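Local coordinates for protein N2b-titin isoform (Homo sapiens, PDB 1YA5) that forms the paired N-terminal Z1 and Z2 immunoglobulin domains of the giant muscle protein titin and binds telethonin, at residues Ala23-His28 and Ala93-Lys98; Ser49-Val54 and Leu65-Val70; Phe106-Gln111 and Arg122-Val127. All coordinates share one frame; numbering follows the deposited sequence.

Contact 1 of 3, residues Ala23-His28 and Ala93-Lys98; sequences ATFEAH and AELLVK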
loop_
_atom_site.group_PDB
_atom_site.type_symbol
_atom_site.label_atom_id
_atom_site.label_comp_id
_atom_site.label_asym_id
_atom_site.label_seq_id
_atom_site.Cartn_x
_atom_site.Cartn_y
_atom_site.Cartn_z
ATOM N N ALA A 23 14.567 7.242 0.736
ATOM C CA ALA A 23 14.130 6.496 -0.435
ATOM C C ALA A 23 15.310 5.742 -0.996
ATOM O O ALA A 23 16.363 6.321 -1.219
ATOM C CB ALA A 23 13.584 7.431 -1.470
ATOM N N THR A 24 15.141 4.441 -1.198
ATOM C CA THR A 24 16.198 3.602 -1.702
ATOM C C THR A 24 15.796 2.939 -3.015
ATOM O O THR A 24 14.796 2.237 -3.091
ATOM C CB THR A 24 16.537 2.520 -0.691
ATOM O OG1 THR A 24 16.693 3.119 0.600
ATOM C CG2 THR A 24 17.845 1.804 -1.073
ATOM N N PHE A 25 16.576 3.179 -4.053
ATOM C CA PHE A 25 16.400 2.480 -5.304
ATOM C C PHE A 25 17.594 1.590 -5.416
ATOM O O PHE A 25 18.721 2.062 -5.334
ATOM C CB PHE A 25 16.425 3.468 -6.448
ATOM C CG PHE A 25 15.098 4.070 -6.756
ATOM C CD1 PHE A 25 14.861 5.408 -6.532
ATOM C CD2 PHE A 25 14.085 3.302 -7.295
ATOM C CE1 PHE A 25 13.638 5.969 -6.848
ATOM C CE2 PHE A 25 12.858 3.874 -7.615
ATOM C CZ PHE A 25 12.638 5.200 -7.395
ATOM N N GLU A 26 17.376 0.296 -5.575
ATOM C CA GLU A 26 18.507 -0.567 -5.829
ATOM C C GLU A 26 18.206 -1.615 -6.904
ATOM O O GLU A 26 17.041 -1.879 -7.214
ATOM C CB GLU A 26 19.013 -1.182 -4.537
ATOM C CG GLU A 26 18.344 -2.489 -4.220
ATOM C CD GLU A 26 18.316 -2.810 -2.737
ATOM O OE1 GLU A 26 19.147 -2.236 -1.992
ATOM O OE2 GLU A 26 17.462 -3.645 -2.337
ATOM N N ALA A 27 19.266 -2.163 -7.497
ATOM C CA ALA A 27 19.167 -3.112 -8.611
ATOM C C ALA A 27 20.398 -4.007 -8.656
ATOM O O ALA A 27 21.453 -3.651 -8.128
ATOM C CB ALA A 27 19.028 -2.382 -9.934
ATOM N N HIS A 28 20.263 -5.165 -9.296
ATOM C CA HIS A 28 21.402 -6.029 -9.523
ATOM C C HIS A 28 21.642 -6.181 -11.021
ATOM O O HIS A 28 20.717 -6.484 -11.775
ATOM C CB HIS A 28 21.195 -7.379 -8.854
ATOM C CG HIS A 28 22.466 -8.013 -8.380
ATOM N ND1 HIS A 28 22.909 -7.914 -7.076
ATOM C CD2 HIS A 28 23.390 -8.758 -9.035
ATOM C CE1 HIS A 28 24.044 -8.581 -6.947
ATOM N NE2 HIS A 28 24.358 -9.103 -8.120
ATOM N N ALA A 93 11.872 3.059 -12.930
ATOM C CA ALA A 93 10.951 2.852 -11.821
ATOM C C ALA A 93 10.529 4.247 -11.345
ATOM O O ALA A 93 11.251 5.212 -11.592
ATOM C CB ALA A 93 11.657 2.092 -10.696
ATOM N N GLU A 94 9.384 4.368 -10.672
ATOM C CA GLU A 94 8.966 5.671 -10.106
ATOM C C GLU A 94 9.181 5.871 -8.589
ATOM O O GLU A 94 9.182 4.917 -7.789
ATOM C CB GLU A 94 7.517 5.993 -10.477
ATOM C CG GLU A 94 7.067 5.365 -11.757
ATOM C CD GLU A 94 5.981 6.168 -12.449
ATOM O OE1 GLU A 94 6.127 7.416 -12.477
ATOM O OE2 GLU A 94 4.994 5.558 -12.977
ATOM N N LEU A 95 9.335 7.132 -8.202
ATOM C CA LEU A 95 9.280 7.527 -6.792
ATOM C C LEU A 95 8.051 8.372 -6.571
ATOM O O LEU A 95 7.842 9.361 -7.272
ATOM C CB LEU A 95 10.505 8.330 -6.419
ATOM C CG LEU A 95 10.598 8.801 -4.987
ATOM C CD1 LEU A 95 10.335 7.700 -4.006
ATOM C CD2 LEU A 95 11.964 9.359 -4.787
ATOM N N LEU A 96 7.222 7.962 -5.621
ATOM C CA LEU A 96 6.106 8.767 -5.209
ATOM C C LEU A 96 6.334 9.146 -3.788
ATOM O O LEU A 96 6.409 8.304 -2.912
ATOM C CB LEU A 96 4.805 7.997 -5.333
ATOM C CG LEU A 96 3.538 8.853 -5.224
ATOM C CD1 LEU A 96 3.581 10.074 -6.137
ATOM C CD2 LEU A 96 2.326 8.033 -5.520
ATOM N N VAL A 97 6.522 10.430 -3.573
ATOM C CA VAL A 97 6.640 10.962 -2.239
ATOM C C VAL A 97 5.289 11.494 -1.782
ATOM O O VAL A 97 4.556 12.172 -2.530
ATOM C CB VAL A 97 7.629 12.096 -2.195
ATOM C CG1 VAL A 97 7.578 12.774 -0.836
ATOM C CG2 VAL A 97 9.011 11.603 -2.543
ATOM N N LYS A 98 4.998 11.205 -0.522
ATOM C CA LYS A 98 3.693 11.409 0.062
ATOM C C LYS A 98 3.806 12.220 1.349
ATOM O O LYS A 98 4.799 12.118 2.085
ATOM C CB LYS A 98 3.093 10.042 0.368
ATOM C CG LYS A 98 2.253 9.483 -0.750
ATOM C CD LYS A 98 0.922 10.207 -0.732
ATOM C CE LYS A 98 0.412 10.487 -2.122
ATOM N NZ LYS A 98 -1.069 10.479 -2.002
#
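Phe25 carries CG anti to its carbonyl carbon (chi1 -87°), while Leu95 has CG anti to the backbone N (chi1 -180°). These torsions send the Phe25 ring across to the strand of Leu95 and turn the leucine branches toward Ala23. The two side chains approach at a slant, with Phe25 CZ 3.9 Å from Leu95 CB. The ring presents its edge to the backbone between Glu94 and Leu95, and Phe25 CZ comes to 3.5 Å from Glu94 O. One atom along the rim, Phe25 CE2 lies 3.8 Å from Ala93 CB. At the other end of the contact, Leu95 CD1 rests 4.1 Å from Ala23 CB. No hydrogen bond joins the segments, so apolar contact and the ring edge at the backbone make the join. Tyr78 stacks with Phe25, and Val15 touches both Phe25 and Leu95. Outward from this interior, Glu94 OE2 accepts a hydrogen bond from Ser7 N of the telethonin chain. The axes of segments 23-28 and 93-98 pass 9.4 Å apart and run nearly antiparallel, at 171°. The strands belong to two different sheets, which face each other across the buried core of an immunoglobulin I-set beta sandwich.

Contact 2 of 3, residues Ser49-Val54 and Leu65-Val70; sequences STLPGV and LTIPAV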
loop_
_atom_site.group_PDB
_atom_site.type_symbol
_atom_site.label_atom_id
_atom_site.label_comp_id
_atom_site.label_asym_id
_atom_site.label_seq_id
_atom_site.Cartn_x
_atom_site.Cartn_y
_atom_site.Cartn_z
ATOM N N SER A 49 24.586 17.732 -7.369
ATOM C CA SER A 49 24.165 19.077 -7.695
ATOM C C SER A 49 22.697 19.136 -8.060
ATOM O O SER A 49 22.081 20.205 -7.994
ATOM C CB SER A 49 24.987 19.641 -8.834
ATOM O OG SER A 49 26.275 19.924 -8.380
ATOM N N THR A 50 22.134 18.005 -8.461
ATOM C CA THR A 50 20.709 17.966 -8.783
ATOM C C THR A 50 19.909 17.323 -7.670
ATOM O O THR A 50 18.706 17.542 -7.549
ATOM C CB THR A 50 20.432 17.229 -10.094
ATOM O OG1 THR A 50 20.694 15.834 -9.919
ATOM C CG2 THR A 50 21.340 17.742 -11.183
ATOM N N LEU A 51 20.574 16.518 -6.855
ATOM C CA LEU A 51 19.885 15.843 -5.775
ATOM C C LEU A 51 20.712 15.883 -4.525
ATOM O O LEU A 51 21.272 14.874 -4.112
ATOM C CB LEU A 51 19.584 14.405 -6.142
ATOM C CG LEU A 51 18.094 14.119 -6.274
ATOM C CD1 LEU A 51 17.890 12.651 -6.586
ATOM C CD2 LEU A 51 17.430 14.483 -4.968
ATOM N N PRO A 52 20.784 17.050 -3.898
ATOM C CA PRO A 52 21.741 17.203 -2.804
ATOM C C PRO A 52 21.445 16.160 -1.727
ATOM O O PRO A 52 20.321 16.054 -1.267
ATOM C CB PRO A 52 21.471 18.626 -2.290
ATOM C CG PRO A 52 20.087 18.978 -2.810
ATOM C CD PRO A 52 19.977 18.261 -4.132
ATOM N N GLY A 53 22.443 15.381 -1.349
ATOM C CA GLY A 53 22.204 14.296 -0.425
ATOM C C GLY A 53 22.462 12.914 -0.988
ATOM O O GLY A 53 23.094 12.088 -0.323
ATOM N N VAL A 54 21.974 12.662 -2.202
ATOM C CA VAL A 54 22.035 11.326 -2.784
ATOM C C VAL A 54 23.358 10.665 -2.475
ATOM O O VAL A 54 24.420 11.274 -2.588
ATOM C CB VAL A 54 21.841 11.325 -4.311
ATOM C CG1 VAL A 54 20.378 11.432 -4.668
ATOM C CG2 VAL A 54 22.651 12.434 -4.956
ATOM N N LEU A 65 20.763 3.699 -5.178
ATOM C CA LEU A 65 20.657 5.113 -5.059
ATOM C C LEU A 65 19.740 5.325 -3.868
ATOM O O LEU A 65 18.655 4.755 -3.812
ATOM C CB LEU A 65 20.068 5.683 -6.340
ATOM C CG LEU A 65 19.839 7.182 -6.379
ATOM C CD1 LEU A 65 19.742 7.672 -7.805
ATOM C CD2 LEU A 65 18.583 7.513 -5.614
ATOM N N THR A 66 20.197 6.126 -2.905
ATOM C CA THR A 66 19.420 6.480 -1.705
ATOM C C THR A 66 19.300 7.988 -1.539
ATOM O O THR A 66 20.313 8.695 -1.490
ATOM C CB THR A 66 20.093 5.979 -0.416
ATOM O OG1 THR A 66 20.577 4.643 -0.603
ATOM C CG2 THR A 66 19.106 6.005 0.731
ATOM N N ILE A 67 18.072 8.478 -1.444
ATOM C CA ILE A 67 17.833 9.847 -1.019
ATOM C C ILE A 67 17.552 9.915 0.480
ATOM O O ILE A 67 16.524 9.426 0.948
ATOM C CB ILE A 67 16.680 10.487 -1.801
ATOM C CG1 ILE A 67 17.004 10.488 -3.295
ATOM C CG2 ILE A 67 16.411 11.903 -1.303
ATOM C CD1 ILE A 67 15.898 9.921 -4.161
ATOM N N PRO A 68 18.479 10.502 1.242
ATOM C CA PRO A 68 18.328 10.632 2.693
ATOM C C PRO A 68 16.987 11.148 3.222
ATOM O O PRO A 68 16.373 10.469 4.058
ATOM C CB PRO A 68 19.476 11.551 3.072
ATOM C CG PRO A 68 20.537 11.179 2.072
ATOM C CD PRO A 68 19.785 11.015 0.781
ATOM N N ALA A 69 16.513 12.309 2.769
ATOM C CA ALA A 69 15.272 12.840 3.326
ATOM C C ALA A 69 14.386 13.387 2.233
ATOM O O ALA A 69 14.337 14.582 1.993
ATOM C CB ALA A 69 15.567 13.907 4.396
ATOM N N VAL A 70 13.664 12.507 1.569
ATOM C CA VAL A 70 12.970 12.903 0.357
ATOM C C VAL A 70 12.087 14.121 0.547
ATOM O O VAL A 70 11.547 14.346 1.621
ATOM C CB VAL A 70 12.163 11.749 -0.225
ATOM C CG1 VAL A 70 13.101 10.610 -0.597
ATOM C CG2 VAL A 70 11.078 11.302 0.758
#
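The backbone of Val54 comes up to the end of strand 62-67 without a hydrogen bond across the segments, Val54 CA making a CA-H...O contact of 3.4 Å with Thr66 O, angle at H 153°. Ile67 is the central side chain. Ile67 CG1 lies 3.8 Å from Val54 CG1, and the two side chains run alongside each other in the same direction. Val54 CG1 stands anti to the carbonyl carbon (chi1 -80°), which places this branch against the isoleucine. Leu51 crosses Ile67 at about a right angle and brings Leu51 CD1 to 4.0 Å from Ile67 CG1. In this immunoglobulin I-set domain the loop between strands 44-45 and 55-59 thus closes over the end of strand 62-67. A beta turn shapes that loop, with Val54 N donating to Leu51 O at 3.0 Å and Pro52 and Gly53 at its corners. At the backbone angles of Gly53 a CB would clash with Pro52 O, and it would also face Pro68. The Pro68 ring lies against the turn, Pro68 CG 3.6 Å from Gly53 O. An alanine in place of Pro68 would lose the ring carbon CG and would probably leave a gap beside Gly53 O. Deeper in, Leu51 and Ile67 both touch Tyr78, and Ile67 also meets Leu95 of strand 87-98.

Contact 3 of 3, residues Phe106-Gln111 and Arg122-Val127; sequences FVQRLQ and RLQVRV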
loop_
_atom_site.group_PDB
_atom_site.type_symbol
_atom_site.label_atom_id
_atom_site.label_comp_id
_atom_site.label_asym_id
_atom_site.label_seq_id
_atom_site.Cartn_x
_atom_site.Cartn_y
_atom_site.Cartn_z
ATOM N N PHE A 106 -8.792 13.846 19.371
ATOM C CA PHE A 106 -9.007 14.545 20.629
ATOM C C PHE A 106 -8.201 13.853 21.722
ATOM O O PHE A 106 -8.645 12.869 22.319
ATOM C CB PHE A 106 -10.491 14.590 20.978
ATOM C CG PHE A 106 -11.242 15.655 20.246
ATOM C CD1 PHE A 106 -11.630 15.471 18.926
ATOM C CD2 PHE A 106 -11.548 16.842 20.863
ATOM C CE1 PHE A 106 -12.324 16.448 18.240
ATOM C CE2 PHE A 106 -12.234 17.842 20.172
ATOM C CZ PHE A 106 -12.623 17.637 18.858
ATOM N N VAL A 107 -6.995 14.356 21.949
ATOM C CA VAL A 107 -6.191 13.918 23.088
ATOM C C VAL A 107 -6.953 14.157 24.374
ATOM O O VAL A 107 -6.971 13.304 25.262
ATOM C CB VAL A 107 -4.842 14.653 23.146
ATOM C CG1 VAL A 107 -4.424 14.876 24.564
ATOM C CG2 VAL A 107 -3.803 13.866 22.429
ATOM N N GLN A 108 -7.592 15.314 24.469
ATOM C CA GLN A 108 -8.464 15.617 25.583
ATOM C C GLN A 108 -9.848 15.884 25.017
ATOM O O GLN A 108 -10.034 16.792 24.220
ATOM C CB GLN A 108 -7.938 16.855 26.326
ATOM C CG GLN A 108 -8.855 17.448 27.407
ATOM C CD GLN A 108 -8.126 18.426 28.338
ATOM O OE1 GLN A 108 -8.381 19.633 28.302
ATOM N NE2 GLN A 108 -7.219 17.903 29.173
ATOM N N ARG A 109 -10.827 15.090 25.417
ATOM C CA ARG A 109 -12.179 15.338 24.966
ATOM C C ARG A 109 -12.898 16.221 25.981
ATOM O O ARG A 109 -12.546 16.234 27.170
ATOM C CB ARG A 109 -12.907 14.017 24.708
ATOM C CG ARG A 109 -11.989 12.808 24.897
ATOM C CD ARG A 109 -12.017 11.851 23.715
ATOM N NE ARG A 109 -12.948 10.757 23.950
ATOM C CZ ARG A 109 -12.780 9.512 23.522
ATOM N NH1 ARG A 109 -11.704 9.166 22.836
ATOM N NH2 ARG A 109 -13.703 8.602 23.783
ATOM N N LEU A 110 -13.869 16.984 25.482
ATOM C CA LEU A 110 -14.719 17.850 26.289
ATOM C C LEU A 110 -15.259 17.040 27.453
ATOM O O LEU A 110 -15.539 15.860 27.294
ATOM C CB LEU A 110 -15.896 18.300 25.433
ATOM C CG LEU A 110 -16.414 19.729 25.420
ATOM C CD1 LEU A 110 -15.287 20.697 25.196
ATOM C CD2 LEU A 110 -17.432 19.869 24.291
ATOM N N GLN A 111 -15.425 17.658 28.616
ATOM C CA GLN A 111 -15.997 16.946 29.745
ATOM C C GLN A 111 -17.260 17.610 30.250
ATOM O O GLN A 111 -17.422 18.832 30.158
ATOM C CB GLN A 111 -14.966 16.746 30.857
ATOM C CG GLN A 111 -13.852 15.790 30.451
ATOM C CD GLN A 111 -12.898 15.465 31.592
ATOM O OE1 GLN A 111 -12.450 16.360 32.317
ATOM N NE2 GLN A 111 -12.575 14.180 31.751
ATOM N N ARG A 122 -14.616 27.387 31.614
ATOM C CA ARG A 122 -13.698 26.973 30.545
ATOM C C ARG A 122 -13.995 25.553 30.051
ATOM O O ARG A 122 -13.818 24.588 30.792
ATOM C CB ARG A 122 -12.248 27.037 31.033
ATOM C CG ARG A 122 -11.703 28.444 31.264
ATOM C CD ARG A 122 -10.182 28.492 31.111
ATOM N NE ARG A 122 -9.461 28.674 32.374
ATOM C CZ ARG A 122 -9.625 29.714 33.188
ATOM N NH1 ARG A 122 -10.505 30.658 32.878
ATOM N NH2 ARG A 122 -8.917 29.812 34.314
ATOM N N LEU A 123 -14.437 25.422 28.802
ATOM C CA LEU A 123 -14.620 24.099 28.217
ATOM C C LEU A 123 -13.501 23.814 27.248
ATOM O O LEU A 123 -13.437 24.422 26.190
ATOM C CB LEU A 123 -15.961 23.988 27.485
ATOM C CG LEU A 123 -17.172 24.713 28.070
ATOM C CD1 LEU A 123 -17.024 26.144 27.659
ATOM C CD2 LEU A 123 -18.483 24.158 27.547
ATOM N N GLN A 124 -12.625 22.880 27.595
ATOM C CA GLN A 124 -11.441 22.655 26.789
ATOM C C GLN A 124 -11.232 21.258 26.219
ATOM O O GLN A 124 -11.731 20.258 26.736
ATOM C CB GLN A 124 -10.217 23.069 27.559
ATOM C CG GLN A 124 -10.525 24.052 28.618
ATOM C CD GLN A 124 -9.279 24.448 29.341
ATOM O OE1 GLN A 124 -8.755 23.680 30.153
ATOM N NE2 GLN A 124 -8.765 25.639 29.036
ATOM N N VAL A 125 -10.442 21.217 25.156
ATOM C CA VAL A 125 -10.144 19.999 24.438
ATOM C C VAL A 125 -8.725 20.136 23.931
ATOM O O VAL A 125 -8.250 21.257 23.721
ATOM C CB VAL A 125 -11.058 19.859 23.231
ATOM C CG1 VAL A 125 -12.474 20.030 23.660
ATOM C CG2 VAL A 125 -10.713 20.887 22.197
ATOM N N ARG A 126 -8.043 19.010 23.750
ATOM C CA ARG A 126 -6.752 19.019 23.088
ATOM C C ARG A 126 -6.816 18.162 21.845
ATOM O O ARG A 126 -7.088 16.960 21.933
ATOM C CB ARG A 126 -5.667 18.493 24.018
ATOM C CG ARG A 126 -5.316 19.434 25.130
ATOM C CD ARG A 126 -4.506 18.743 26.211
ATOM N NE ARG A 126 -3.616 19.682 26.899
ATOM C CZ ARG A 126 -2.514 20.204 26.355
ATOM N NH1 ARG A 126 -2.160 19.886 25.112
ATOM N NH2 ARG A 126 -1.761 21.045 27.051
ATOM N N VAL A 127 -6.529 18.780 20.697
ATOM C CA VAL A 127 -6.711 18.169 19.378
ATOM C C VAL A 127 -5.430 18.130 18.540
ATOM O O VAL A 127 -4.715 19.118 18.433
ATOM C CB VAL A 127 -7.764 18.959 18.591
ATOM C CG1 VAL A 127 -8.124 18.251 17.286
ATOM C CG2 VAL A 127 -8.969 19.141 19.440
#
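Gln108 O takes a hydrogen bond from Arg126 N and a weak, bent CA-H...O contact from Val125 CA. The bond from Arg126 N to Gln108 O is 3.0 Å long, and Val125 CA lies 3.2 Å from Gln108 O. In return Gln108 N donates to Arg126 O at 3.1 Å, nearly straight at 164°. Two residues, Val107 and Gln108, sit opposite the single Arg126, a classic beta bulge. It lies where the edge chain of this immunoglobulin I-set domain turns a corner, leaving the sheet of strand 121-130 on its way to strand 113-115 in the other sheet. Before the bulge, Phe106 pairs with Val127 as a non-hydrogen-bonded antiparallel pair. Both side chains point into the sandwich. Phe106 CG is anti to its carbonyl carbon (chi1 -80°), which lays the ring beside Val127. A CH-pi contact results, with Val127 CG2 over the ring face, 3.9 Å from the Phe106 ring centroid. Val125 CB meets the rim of the same ring, 3.8 Å from Phe106 CE2. Gln108 and Arg126 occupy the opposite face of the sheet. They touch through their aliphatic parts, Gln108 CB to Arg126 CB at 3.6 Å, while the glutamine amide and the guanidinium planes stand 88° apart. The guanidinium group of Arg126 finds its charged partner in Asp157. On the edge chain, Arg109 forms a salt bridge with Glu42 of the telethonin chain, and Phe106 N is hydrogen-bonded to Tyr51 of that chain. Past the corner, Leu110 turns back into the core, where Leu110 CD1 lies 4.1 Å from Leu123 CB.

Contacts 1 and 2 lie in the first immunoglobulin domain and contact 3 in the second. Both segments of contact 2 fall between the two segments of contact 1 in sequence, and contact 3 follows both. The centres of contacts 1 and 2 are about 12 Å apart. Strands 23-32 and 62-67 are neighbours in one sheet, and probable backbone hydrogen bonds join Phe25 N to Leu65 O and Ala23 O to Ile67 N. Contact 3 is centred about 41 Å from contact 1 and about 42 Å from contact 2. It touches neither, as expected for two domains in series along the chain. Telethonin reaches contacts 1 and 3, one in each domain, consistent with its bridging the pair.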